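Local coordinates for DUF1904 domain-containing protein (Vibrio cholerae O1 biovar eltor str. N16961, PDB 1U9D) that is of unknown function but belongs to a small alpha/beta family grouped with the MIF (macrophage migration inhibitory factor) clan, at residues R22-A26 / H27-S31; S45-R48 / N49-T52; D91-R94 / Q95-A99. All coordinates share one frame; numbering follows the deposited sequence.

Contact 1: residues R22-A26 / H27-S31; sequences RAVEA and HIVES
Glu25 reaches forward with its carboxylate over His27 as the N-cap of helix 26-44, just after the chain has left strand 18-22. At His27 the backbone N gives a nearly straight bond to Glu25 OE1, 3.1 Å long, and meets that oxygen from above the carboxylate plane. The Glu25 side chain gets there because CG lies anti to the backbone N (chi1 -161°) and the chain then bends at CB-CG. OE1 thereby also comes over one face of the His27 imidazole, a short approach of 2.9 Å to CD2, with carboxylate and ring planes 74° apart. The same ring is also held at its edge: ND1 donates in the ring plane to Glu30 OE1 at 3.1 Å, which fixes how the imidazole is turned, so that it has one acidic group over a face and another at its edge. Ile28 follows, its CG1 lying 4.0 Å from Glu25 OE2. Val29 starts the regular helical bonding, its N binding Glu25 O, while its side chain crosses that of Val24 at about a right angle; CG2 of Val29 and CG2 of Val24 are unusually tight at 3.3 Å. Leu55 of strand 52-55 packs against both valines. Glu30 N continues the helical series to Ala26 O at 3.0 Å. One turn on from the histidine, Ser31 N and Ser31 OG reach His27 O from opposite faces of its carbonyl plane, the hydroxyl bond measuring 2.9 Å.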
ATOM      1  N   ARG A  22     -26.614   0.232   8.469  1.00 18.17           N
ATOM      2  CA  ARG A  22     -28.062   0.228   8.338  1.00 19.82           C
ATOM      3  C   ARG A  22     -28.629  -0.983   9.064  1.00 19.83           C
ATOM      4  O   ARG A  22     -28.034  -2.060   9.020  1.00 19.61           O
ATOM      5  CB  ARG A  22     -28.471   0.061   6.884  1.00 20.44           C
ATOM      6  CG  ARG A  22     -27.873   1.009   5.917  1.00 26.32           C
ATOM      7  CD  ARG A  22     -28.719   1.145   4.648  1.00 30.02           C
ATOM      8  NE  ARG A  22     -28.176   2.267   3.953  1.00 35.20           N
ATOM      9  CZ  ARG A  22     -28.808   3.389   3.705  1.00 34.79           C
ATOM     10  NH1 ARG A  22     -30.081   3.559   4.027  1.00 35.73           N
ATOM     11  NH2 ARG A  22     -28.148   4.336   3.096  1.00 34.06           N
ATOM     12  N   ALA A  23     -29.797  -0.816   9.682  1.00 20.18           N
ATOM     13  CA  ALA A  23     -30.487  -1.919  10.364  1.00 20.45           C
ATOM     14  C   ALA A  23     -29.637  -2.573  11.446  1.00 21.59           C
ATOM     15  O   ALA A  23     -29.667  -3.789  11.651  1.00 20.78           O
ATOM     16  CB  ALA A  23     -30.969  -2.956   9.332  1.00 20.68           C
ATOM     17  N   VAL A  24     -28.869  -1.750  12.144  1.00 23.06           N
ATOM     18  CA  VAL A  24     -27.990  -2.200  13.216  1.00 24.69           C
ATOM     19  C   VAL A  24     -28.287  -1.298  14.424  1.00 24.92           C
ATOM     20  O   VAL A  24     -28.402  -0.089  14.289  1.00 24.70           O
ATOM     21  CB  VAL A  24     -26.493  -2.070  12.869  1.00 25.91           C
ATOM     22  CG1 VAL A  24     -26.030  -3.160  11.959  1.00 27.78           C
ATOM     23  CG2 VAL A  24     -26.210  -0.750  12.226  1.00 28.31           C
ATOM     24  N   GLU A  25     -28.410  -1.880  15.603  1.00 24.82           N
ATOM     25  CA  GLU A  25     -28.674  -1.090  16.790  1.00 25.28           C
ATOM     26  C   GLU A  25     -27.523  -0.129  17.071  1.00 24.41           C
ATOM     27  O   GLU A  25     -26.368  -0.481  16.866  1.00 21.82           O
ATOM     28  CB  GLU A  25     -28.909  -2.001  17.984  1.00 26.08           C
ATOM     29  CG  GLU A  25     -29.631  -1.296  19.115  1.00 31.57           C
ATOM     30  CD  GLU A  25     -28.700  -0.895  20.236  1.00 36.71           C
ATOM     31  OE1 GLU A  25     -28.882   0.207  20.817  1.00 40.11           O
ATOM     32  OE2 GLU A  25     -27.784  -1.694  20.535  1.00 41.80           O
ATOM     33  N   ALA A  26     -27.864   1.059  17.573  1.00 24.21           N
ATOM     34  CA  ALA A  26     -26.921   2.152  17.746  1.00 24.86           C
ATOM     35  C   ALA A  26     -25.762   1.757  18.652  1.00 25.17           C
ATOM     36  O   ALA A  26     -24.614   2.072  18.360  1.00 23.98           O
ATOM     37  CB  ALA A  26     -27.635   3.394  18.307  1.00 25.46           C
ATOM     38  N   HIS A  27     -26.056   1.047  19.735  1.00 25.32           N
ATOM     39  CA  HIS A  27     -25.021   0.711  20.710  1.00 26.51           C
ATOM     40  C   HIS A  27     -23.989  -0.257  20.148  1.00 24.62           C
ATOM     41  O   HIS A  27     -22.818  -0.162  20.487  1.00 23.90           O
ATOM     42  CB  HIS A  27     -25.607   0.137  22.001  1.00 27.79           C
ATOM     43  CG  HIS A  27     -26.531   1.068  22.721  1.00 33.93           C
ATOM     44  ND1 HIS A  27     -26.333   2.432  22.774  1.00 39.84           N
ATOM     45  CD2 HIS A  27     -27.664   0.825  23.424  1.00 38.87           C
ATOM     46  CE1 HIS A  27     -27.309   2.988  23.472  1.00 41.47           C
ATOM     47  NE2 HIS A  27     -28.129   2.034  23.875  1.00 40.55           N
ATOM     48  N   ILE A  28     -24.428  -1.158  19.271  1.00 23.30           N
ATOM     49  CA  ILE A  28     -23.542  -2.052  18.536  1.00 22.39           C
ATOM     50  C   ILE A  28     -22.567  -1.251  17.677  1.00 21.54           C
ATOM     51  O   ILE A  28     -21.376  -1.473  17.723  1.00 20.59           O
ATOM     52  CB  ILE A  28     -24.350  -2.993  17.615  1.00 22.50           C
ATOM     53  CG1 ILE A  28     -25.253  -3.914  18.422  1.00 25.19           C
ATOM     54  CG2 ILE A  28     -23.432  -3.840  16.745  1.00 21.98           C
ATOM     55  CD1 ILE A  28     -24.523  -4.783  19.383  1.00 27.21           C
ATOM     56  N   VAL A  29     -23.094  -0.324  16.890  1.00 20.87           N
ATOM     57  CA  VAL A  29     -22.264   0.502  16.026  1.00 20.36           C
ATOM     58  C   VAL A  29     -21.249   1.310  16.842  1.00 20.34           C
ATOM     59  O   VAL A  29     -20.086   1.451  16.438  1.00 19.27           O
ATOM     60  CB  VAL A  29     -23.144   1.423  15.164  1.00 20.25           C
ATOM     61  CG1 VAL A  29     -22.299   2.318  14.279  1.00 21.98           C
ATOM     62  CG2 VAL A  29     -24.063   0.579  14.288  1.00 19.93           C
ATOM     63  N   GLU A  30     -21.686   1.829  17.987  1.00 20.31           N
ATOM     64  CA  GLU A  30     -20.839   2.690  18.834  1.00 22.07           C
ATOM     65  C   GLU A  30     -19.637   1.920  19.356  1.00 22.65           C
ATOM     66  O   GLU A  30     -18.549   2.484  19.492  1.00 21.91           O
ATOM     67  CB  GLU A  30     -21.631   3.206  20.037  1.00 22.52           C
ATOM     68  CG  GLU A  30     -22.641   4.281  19.694  1.00 24.76           C
ATOM     69  CD  GLU A  30     -23.547   4.658  20.869  1.00 31.41           C
ATOM     70  OE1 GLU A  30     -23.689   3.864  21.840  1.00 33.82           O
ATOM     71  OE2 GLU A  30     -24.141   5.760  20.815  1.00 33.65           O
ATOM     72  N   SER A  31     -19.861   0.652  19.674  1.00 23.80           N
ATOM     73  CA  SER A  31     -18.820  -0.261  20.120  1.00 26.04           C
ATOM     74  C   SER A  31     -17.903  -0.715  18.995  1.00 26.64           C
ATOM     75  O   SER A  31     -16.706  -0.908  19.204  1.00 28.25           O
ATOM     76  CB  SER A  31     -19.452  -1.505  20.751  1.00 26.55           C
ATOM     77  OG  SER A  31     -20.360  -1.143  21.788  1.00 31.05           O
TER

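Contact 2: residues S45-R48 / N49-T52; sequences STAR and NAFT
Thr46 CG2 presses on Ala50 CB at 3.4 Å, tighter than usual for two methyl groups, and also lies 3.7 Å from Phe51 CE2. With OG1 beside the backbone N of Thr46 (chi1 -81°), the methyl is anti to that N and lies against Ala50 and Phe51, while OG1 bonds to Leu44 O. The edge of the Phe51 ring meets backbone oxygens: Ala47 O sits near the ring plane, 3.5 Å from CE2, and Arg48 O lies along the same rim. Ala47 O is also the acceptor of the 3-10 turn, bonded by Ala50 N at 3.1 Å from above the carbonyl plane. Asn49 OD1 approaches Ala47 CB to 3.3 Å. A water bridges the exit, donating to Arg48 O and to Phe51 O at 2.7 Å each, and links the turn to the start of the next strand. Farther out, the Arg48 side chain runs back along helix 26-44, where NH1 bonds to Asn38 OD1. That helix ends in a Schellman motif with Ser45 as its positive-phi residue, and Ser45 packs on Ile28 of the second subunit. The turn thus carries the chain from helix 26-44 into strand 52-55, with Phe51 tucked against Leu37 and Leu40 of the helix.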
ATOM      1  N   SER A  45      -3.435  -0.110   5.209  1.00 31.17           N
ATOM      2  CA  SER A  45      -2.273   0.764   5.341  1.00 32.60           C
ATOM      3  C   SER A  45      -2.671   2.181   4.976  1.00 32.70           C
ATOM      4  O   SER A  45      -1.994   2.872   4.243  1.00 34.06           O
ATOM      5  CB  SER A  45      -1.110   0.229   4.497  1.00 32.98           C
ATOM      6  OG  SER A  45      -0.735  -1.058   4.976  1.00 35.14           O
ATOM      7  N   THR A  46      -3.806   2.599   5.510  1.00 33.01           N
ATOM      8  CA  THR A  46      -4.389   3.884   5.185  1.00 32.88           C
ATOM      9  C   THR A  46      -4.521   4.721   6.468  1.00 30.96           C
ATOM     10  O   THR A  46      -4.677   4.190   7.571  1.00 31.53           O
ATOM     11  CB  THR A  46      -5.742   3.628   4.478  1.00 33.55           C
ATOM     12  OG1 THR A  46      -5.501   3.329   3.086  1.00 35.77           O
ATOM     13  CG2 THR A  46      -6.629   4.869   4.446  1.00 34.98           C
ATOM     14  N   ALA A  47      -4.437   6.033   6.318  1.00 28.43           N
ATOM     15  CA  ALA A  47      -4.559   6.934   7.452  1.00 26.81           C
ATOM     16  C   ALA A  47      -5.897   6.710   8.147  1.00 24.92           C
ATOM     17  O   ALA A  47      -6.888   6.533   7.501  1.00 23.16           O
ATOM     18  CB  ALA A  47      -4.457   8.387   6.978  1.00 27.03           C
ATOM     19  N   ARG A  48      -5.904   6.766   9.468  1.00 24.66           N
ATOM     20  CA  ARG A  48      -7.132   6.690  10.253  1.00 24.16           C
ATOM     21  C   ARG A  48      -8.177   7.772   9.920  1.00 23.93           C
ATOM     22  O   ARG A  48      -9.383   7.518  10.018  1.00 23.31           O
ATOM     23  CB  ARG A  48      -6.788   6.736  11.735  1.00 24.43           C
ATOM     24  CG  ARG A  48      -5.951   5.573  12.169  1.00 25.23           C
ATOM     25  CD  ARG A  48      -5.381   5.708  13.558  1.00 26.35           C
ATOM     26  NE  ARG A  48      -6.449   5.690  14.558  1.00 26.25           N
ATOM     27  CZ  ARG A  48      -6.993   4.599  15.049  1.00 26.18           C
ATOM     28  NH1 ARG A  48      -6.560   3.403  14.691  1.00 28.78           N
ATOM     29  NH2 ARG A  48      -7.963   4.716  15.945  1.00 27.27           N
ATOM     30  N   ASN A  49      -7.738   8.972   9.543  1.00 24.33           N
ATOM     31  CA  ASN A  49      -8.669  10.032   9.148  1.00 25.12           C
ATOM     32  C   ASN A  49      -9.223   9.896   7.717  1.00 25.21           C
ATOM     33  O   ASN A  49      -9.996  10.739   7.277  1.00 26.58           O
ATOM     34  CB  ASN A  49      -8.083  11.430   9.411  1.00 25.81           C
ATOM     35  CG  ASN A  49      -6.855  11.729   8.582  1.00 28.65           C
ATOM     36  OD1 ASN A  49      -6.406  10.911   7.785  1.00 31.71           O
ATOM     37  ND2 ASN A  49      -6.283  12.918   8.794  1.00 32.46           N
ATOM     38  N   ALA A  50      -8.852   8.829   7.011  1.00 24.37           N
ATOM     39  CA  ALA A  50      -9.368   8.541   5.681  1.00 24.16           C
ATOM     40  C   ALA A  50     -10.728   7.803   5.723  1.00 23.08           C
ATOM     41  O   ALA A  50     -11.387   7.724   4.692  1.00 26.55           O
ATOM     42  CB  ALA A  50      -8.359   7.710   4.893  1.00 24.43           C
ATOM     43  N   PHE A  51     -11.156   7.321   6.894  1.00 21.14           N
ATOM     44  CA  PHE A  51     -12.395   6.566   7.033  1.00 19.74           C
ATOM     45  C   PHE A  51     -13.471   7.442   7.664  1.00 19.88           C
ATOM     46  O   PHE A  51     -13.184   8.276   8.527  1.00 19.30           O
ATOM     47  CB  PHE A  51     -12.192   5.325   7.919  1.00 20.03           C
ATOM     48  CG  PHE A  51     -11.168   4.361   7.404  1.00 18.55           C
ATOM     49  CD1 PHE A  51     -11.553   3.182   6.787  1.00 20.48           C
ATOM     50  CD2 PHE A  51      -9.821   4.603   7.581  1.00 19.74           C
ATOM     51  CE1 PHE A  51     -10.618   2.303   6.283  1.00 21.14           C
ATOM     52  CE2 PHE A  51      -8.873   3.701   7.105  1.00 21.12           C
ATOM     53  CZ  PHE A  51      -9.283   2.556   6.451  1.00 21.48           C
ATOM     54  N   THR A  52     -14.717   7.258   7.238  1.00 19.07           N
ATOM     55  CA  THR A  52     -15.842   7.859   7.935  1.00 18.57           C
ATOM     56  C   THR A  52     -16.858   6.744   8.211  1.00 17.35           C
ATOM     57  O   THR A  52     -16.958   5.768   7.460  1.00 14.96           O
ATOM     58  CB  THR A  52     -16.452   9.026   7.155  1.00 20.39           C
ATOM     59  OG1 THR A  52     -17.102   8.540   5.974  1.00 26.06           O
ATOM     60  CG2 THR A  52     -15.377   9.971   6.620  1.00 22.59           C
TER
HETATM   61  O   HOH W   1     -11.879   7.911  10.843  1.00 19.45           O

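Contact 3: residues D91-R94 / Q95-A99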
ATOM      1  N   ASP A  91     -16.657 -10.344  10.626  1.00 24.90           N
ATOM      2  CA  ASP A  91     -16.105 -10.933  11.837  1.00 26.60           C
ATOM      3  C   ASP A  91     -16.266 -10.046  13.072  1.00 26.31           C
ATOM      4  O   ASP A  91     -16.685 -10.525  14.128  1.00 26.72           O
ATOM      5  CB  ASP A  91     -14.642 -11.336  11.592  1.00 27.12           C
ATOM      6  CG  ASP A  91     -14.527 -12.642  10.794  1.00 33.24           C
ATOM      7  OD1 ASP A  91     -15.564 -13.344  10.650  1.00 40.63           O
ATOM      8  OD2 ASP A  91     -13.460 -13.058  10.268  1.00 40.23           O
ATOM      9  N   GLN A  92     -16.019  -8.751  12.949  1.00 25.64           N
ATOM     10  CA  GLN A  92     -16.266  -7.852  14.071  1.00 25.69           C
ATOM     11  C   GLN A  92     -17.736  -7.742  14.464  1.00 26.01           C
ATOM     12  O   GLN A  92     -18.077  -7.812  15.649  1.00 25.90           O
ATOM     13  CB  GLN A  92     -15.682  -6.485  13.769  1.00 26.03           C
ATOM     14  CG  GLN A  92     -14.163  -6.563  13.669  1.00 27.90           C
ATOM     15  CD  GLN A  92     -13.459  -5.320  14.149  1.00 31.08           C
ATOM     16  OE1 GLN A  92     -12.235  -5.225  14.037  1.00 34.44           O
ATOM     17  NE2 GLN A  92     -14.216  -4.353  14.651  1.00 31.72           N
ATOM     18  N   ILE A  93     -18.623  -7.608  13.481  1.00 26.05           N
ATOM     19  CA  ILE A  93     -20.050  -7.585  13.763  1.00 27.60           C
ATOM     20  C   ILE A  93     -20.507  -8.900  14.424  1.00 28.10           C
ATOM     21  O   ILE A  93     -21.333  -8.870  15.321  1.00 28.48           O
ATOM     22  CB  ILE A  93     -20.882  -7.268  12.482  1.00 28.18           C
ATOM     23  CG1 ILE A  93     -21.097  -5.763  12.336  1.00 30.13           C
ATOM     24  CG2 ILE A  93     -22.244  -7.905  12.535  1.00 29.03           C
ATOM     25  CD1 ILE A  93     -20.310  -5.130  11.248  1.00 32.01           C
ATOM     26  N   ARG A  94     -19.968 -10.030  13.998  1.00 29.36           N
ATOM     27  CA  ARG A  94     -20.353 -11.325  14.579  1.00 31.33           C
ATOM     28  C   ARG A  94     -20.000 -11.443  16.051  1.00 32.29           C
ATOM     29  O   ARG A  94     -20.723 -12.071  16.840  1.00 32.35           O
ATOM     30  CB  ARG A  94     -19.721 -12.463  13.805  1.00 31.86           C
ATOM     31  CG  ARG A  94     -20.353 -12.589  12.451  1.00 34.99           C
ATOM     32  CD  ARG A  94     -20.233 -13.897  11.794  1.00 39.27           C
ATOM     33  NE  ARG A  94     -21.432 -14.192  11.015  1.00 43.74           N
ATOM     34  CZ  ARG A  94     -21.469 -15.043  10.002  1.00 47.48           C
ATOM     35  NH1 ARG A  94     -20.378 -15.705   9.629  1.00 48.45           N
ATOM     36  NH2 ARG A  94     -22.610 -15.242   9.355  1.00 49.41           N
ATOM     37  N   GLN A  95     -18.892 -10.821  16.415  1.00 32.73           N
ATOM     38  CA  GLN A  95     -18.487 -10.720  17.802  1.00 33.91           C
ATOM     39  C   GLN A  95     -19.514 -10.062  18.696  1.00 33.55           C
ATOM     40  O   GLN A  95     -19.640 -10.429  19.849  1.00 33.37           O
ATOM     41  CB  GLN A  95     -17.200  -9.915  17.887  1.00 34.68           C
ATOM     42  CG  GLN A  95     -16.491 -10.071  19.185  1.00 38.17           C
ATOM     43  CD  GLN A  95     -15.062 -10.463  18.956  1.00 43.55           C
ATOM     44  OE1 GLN A  95     -14.243  -9.611  18.607  1.00 46.57           O
ATOM     45  NE2 GLN A  95     -14.754 -11.756  19.114  1.00 46.81           N
ATOM     46  N   LEU A  96     -20.226  -9.071  18.175  1.00 33.16           N
ATOM     47  CA  LEU A  96     -21.201  -8.335  18.969  1.00 33.94           C
ATOM     48  C   LEU A  96     -22.626  -8.846  18.768  1.00 34.35           C
ATOM     49  O   LEU A  96     -23.446  -8.684  19.656  1.00 35.04           O
ATOM     50  CB  LEU A  96     -21.116  -6.845  18.645  1.00 33.44           C
ATOM     51  CG  LEU A  96     -19.683  -6.312  18.719  1.00 34.75           C
ATOM     52  CD1 LEU A  96     -19.536  -4.969  18.008  1.00 36.85           C
ATOM     53  CD2 LEU A  96     -19.241  -6.206  20.163  1.00 35.19           C
ATOM     54  N   LEU A  97     -22.885  -9.499  17.636  1.00 35.49           N
ATOM     55  CA  LEU A  97     -24.239  -9.884  17.204  1.00 36.61           C
ATOM     56  C   LEU A  97     -24.479 -11.381  16.959  1.00 37.75           C
ATOM     57  O   LEU A  97     -25.614 -11.786  16.704  1.00 37.54           O
ATOM     58  CB  LEU A  97     -24.606  -9.127  15.914  1.00 36.46           C
ATOM     59  CG  LEU A  97     -25.338  -7.797  16.061  1.00 38.14           C
ATOM     60  CD1 LEU A  97     -25.685  -7.258  14.667  1.00 38.41           C
ATOM     61  CD2 LEU A  97     -26.617  -7.914  16.919  1.00 39.61           C
ATOM     62  N   GLY A  98     -23.443 -12.203  16.996  1.00 39.40           N
ATOM     63  CA  GLY A  98     -23.609 -13.633  16.784  1.00 41.06           C
ATOM     64  C   GLY A  98     -22.840 -14.179  15.604  1.00 42.64           C
ATOM     65  O   GLY A  98     -22.845 -13.592  14.521  1.00 42.90           O
ATOM     66  N   ALA A  99     -22.195 -15.327  15.808  1.00 44.90           N
ATOM     67  CA  ALA A  99     -21.393 -15.982  14.767  1.00 46.65           C
ATOM     68  C   ALA A  99     -22.207 -16.539  13.594  1.00 47.79           C
ATOM     69  O   ALA A  99     -21.640 -17.155  12.688  1.00 48.65           O
ATOM     70  CB  ALA A  99     -20.524 -17.096  15.379  1.00 46.83           C
TER
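Arg94 O takes the short bond from Gly98 N, 2.7 Å, that closes the last turn of helix 79-97, and Gly98 O in turn lies 3.4 Å from Arg94 CA in a CA-H...O contact. One residue earlier, Ile93 O accepts twice: Leu97 N comes in nearly along the C=O axis at 2.9 Å, whereas Leu96 N stands above the carbonyl plane at 3.1 Å, a 3-10 component in the final turn. Gln95 N completes the set by binding Asp91 O at 3.2 Å. Gly98, with positive phi, is where the chain departs from the helix. This is the C-terminal end of the helix in a beta-alpha-beta unit, joining strand 69-74 to strand 104-109. The Arg94 side chain, bent at chi3, follows the departing chain; Ala99 O lies over one face of its guanidinium, 3.4 Å from CZ and offset toward the rim. Ser101 binds the Arg94 side chain at NH2 through its backbone O and the Gly98 carbonyl through its hydroxyl. On the apolar side Ile93 and Leu97 run side by side, CG2 of the first 4.1 Å from CD1 of the second. Ile93 and Leu96 both rest on Leu32 of helix 26-44, while Leu97 reaches Pro68.

From the N terminus, strand 18-22 leads into contact 1, where the short loop closes on the start of helix 26-44. The same helix ends just before contact 2, which turns the chain into strand 52-55, so these two contacts flank one helix, with centres about 20 Å apart. Strand 69-74 and helix 79-97 follow, and contact 3 closes the helix's far end before strand 104-109. The three lie in series along the chain, none nested or crossed. Contacts 1 and 3 touch, Ile28 O lying 4.0 Å from Leu96 CD1, which brings the start of one helix against the end of the other; within one chain contact 2 touches neither, although its Ser45 packs on Ile28 of the second subunit.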